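Hpr(Ser) kinase (Coxiella burnetii, PDB 3TQF) phosphorylates the phosphocarrier protein HPr on a serine and removes that phosphate again, acting as a bifunctional kinase and phosphatase. Local coordinates at the interface of chains A and B. Sequence-based numbering; all coordinates share one arbitrary frame. Chains: chain A/B, Hpr(Ser) kinase.

The interface of chains A and B. Residues chain A 34, 75, 77-78, 83-84; chain B 144, 147, 150-151, 154.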
# COMPACT_ATOMS: atom_id res chain seq x y z
N LEU A 34 -7.38 2.09 9.57
CA LEU A 34 -6.71 0.81 9.71
C LEU A 34 -5.28 0.87 9.19
O LEU A 34 -4.34 0.49 9.89
CB LEU A 34 -7.48 -0.30 8.98
CG LEU A 34 -7.05 -1.75 9.27
CD1 LEU A 34 -7.26 -2.10 10.73
CD2 LEU A 34 -7.81 -2.74 8.38
N ILE A 75 -15.15 -6.72 6.24
CA ILE A 75 -14.55 -7.31 7.43
C ILE A 75 -15.55 -7.35 8.57
O ILE A 75 -15.72 -8.40 9.21
CB ILE A 75 -13.34 -6.48 7.90
CG1 ILE A 75 -12.30 -6.37 6.78
CG2 ILE A 75 -12.71 -7.12 9.13
CD1 ILE A 75 -11.14 -5.43 7.11
N ILE A 77 -16.65 -5.65 12.30
CA ILE A 77 -16.02 -5.00 13.44
C ILE A 77 -14.58 -5.48 13.62
O ILE A 77 -14.27 -6.65 13.38
CB ILE A 77 -16.82 -5.26 14.74
CG1 ILE A 77 -18.16 -4.52 14.68
CG2 ILE A 77 -16.04 -4.82 15.97
CD1 ILE A 77 -18.01 -3.00 14.67
N ILE A 78 -13.70 -4.56 14.02
CA ILE A 78 -12.30 -4.87 14.26
C ILE A 78 -11.92 -4.40 15.66
O ILE A 78 -11.86 -3.20 15.92
CB ILE A 78 -11.38 -4.14 13.24
CG1 ILE A 78 -11.74 -4.54 11.81
CG2 ILE A 78 -9.92 -4.46 13.52
CD1 ILE A 78 -11.00 -3.73 10.76
N LEU A 83 -5.89 -6.89 17.91
CA LEU A 83 -5.12 -7.17 16.70
C LEU A 83 -3.82 -6.36 16.57
O LEU A 83 -2.89 -6.81 15.91
CB LEU A 83 -5.97 -6.93 15.45
CG LEU A 83 -7.13 -7.90 15.15
CD1 LEU A 83 -7.61 -7.69 13.72
CD2 LEU A 83 -6.73 -9.35 15.35
N PHE A 84 -3.77 -5.18 17.17
CA PHE A 84 -2.62 -4.28 16.99
C PHE A 84 -1.94 -3.83 18.30
O PHE A 84 -0.99 -3.04 18.25
CB PHE A 84 -3.05 -3.06 16.17
CG PHE A 84 -3.53 -3.42 14.79
CD1 PHE A 84 -2.63 -3.53 13.73
CD2 PHE A 84 -4.88 -3.66 14.54
CE1 PHE A 84 -3.07 -3.88 12.46
CE2 PHE A 84 -5.32 -4.00 13.27
CZ PHE A 84 -4.41 -4.11 12.23
N LEU B 144 -6.40 -5.50 4.28
CA LEU B 144 -7.78 -5.86 4.53
C LEU B 144 -7.96 -7.37 4.59
O LEU B 144 -8.60 -7.89 5.50
CB LEU B 144 -8.70 -5.26 3.46
CG LEU B 144 -8.72 -3.72 3.39
CD1 LEU B 144 -9.80 -3.25 2.43
CD2 LEU B 144 -8.90 -3.10 4.75
N THR B 147 -6.31 -8.79 7.66
CA THR B 147 -7.17 -8.51 8.82
C THR B 147 -8.40 -9.42 8.83
O THR B 147 -8.80 -9.90 9.89
CB THR B 147 -7.61 -7.03 8.83
OG1 THR B 147 -6.45 -6.20 8.74
CG2 THR B 147 -8.35 -6.71 10.11
N ARG B 150 -7.16 -12.92 10.01
CA ARG B 150 -6.83 -12.94 11.44
C ARG B 150 -8.10 -12.92 12.28
O ARG B 150 -8.17 -13.59 13.31
CB ARG B 150 -5.93 -11.76 11.80
CG ARG B 150 -4.54 -11.83 11.17
CD ARG B 150 -3.77 -10.56 11.38
NE ARG B 150 -3.42 -10.38 12.78
CZ ARG B 150 -3.18 -9.22 13.37
NH1 ARG B 150 -3.26 -8.08 12.70
NH2 ARG B 150 -2.88 -9.19 14.66
N ASN B 151 -9.09 -12.16 11.84
CA ASN B 151 -10.40 -12.14 12.49
C ASN B 151 -11.08 -13.49 12.40
O ASN B 151 -11.72 -13.93 13.35
CB ASN B 151 -11.32 -11.08 11.87
CG ASN B 151 -11.37 -9.79 12.68
OD1 ASN B 151 -10.46 -9.50 13.45
ND2 ASN B 151 -12.44 -9.03 12.51
N LEU B 154 -9.48 -15.92 14.93
CA LEU B 154 -10.01 -15.63 16.26
C LEU B 154 -11.43 -16.17 16.42
O LEU B 154 -11.77 -16.73 17.45
CB LEU B 154 -9.98 -14.13 16.55
CG LEU B 154 -8.60 -13.52 16.80
CD1 LEU B 154 -8.71 -12.02 16.96
CD2 LEU B 154 -7.95 -14.14 18.03
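A bend at chi3 (68°) in the chain of B:Arg150 turns its guanidinium toward A:Leu83, whose own CG, anti to the carbonyl carbon (chi1 -70°), sends both methyls toward helix 141-165 of chain B; the two side chains slide past each other in opposite directions. NH2 of the guanidinium donates to the backbone O of A:Leu83 at 2.7 Å, a nearly straight bond (163° at H) that falls on a lone pair in the carbonyl plane. The oxygen also lies close to the plane of the guanidinium, at its edge, while methyl CD2 of A:Leu83 rests over one face, offset toward the rim. NH1 sits over the ring face of A:Phe84, toward the rim and 4.4 Å from the ring centroid, in a cation-pi contact. Backbone carbonyl and aromatic face thus both engage this one group and would limit its rotation.

One side of helix 141-165 packs here against helix 80-84, strand 76-79, A:Ile75 and helix 29-38, which follows the P-loop of chain A. CD2 of A:Leu83 meets CD1 of B:Leu154 at 3.7 Å, and CD1 packs against CG2 of B:Thr147. A:Ile78 brings CD1 to this same threonine methyl, crossing at about a right angle. Farther toward the helix start, CD2 of B:Leu144 touches CD2 of A:Leu34 at 3.8 Å and CD1 of A:Ile75. Chains A and B are copies of one protein in the deposited assembly of three; their pairing, not an exact two-fold, may not be the biological one. In the B:Asn151 amide, OD1 lies 3.4 Å from CD1 of A:Leu83, and ND2 makes a weak hydrogen bond of 3.1 Å to the backbone O of A:Ile77.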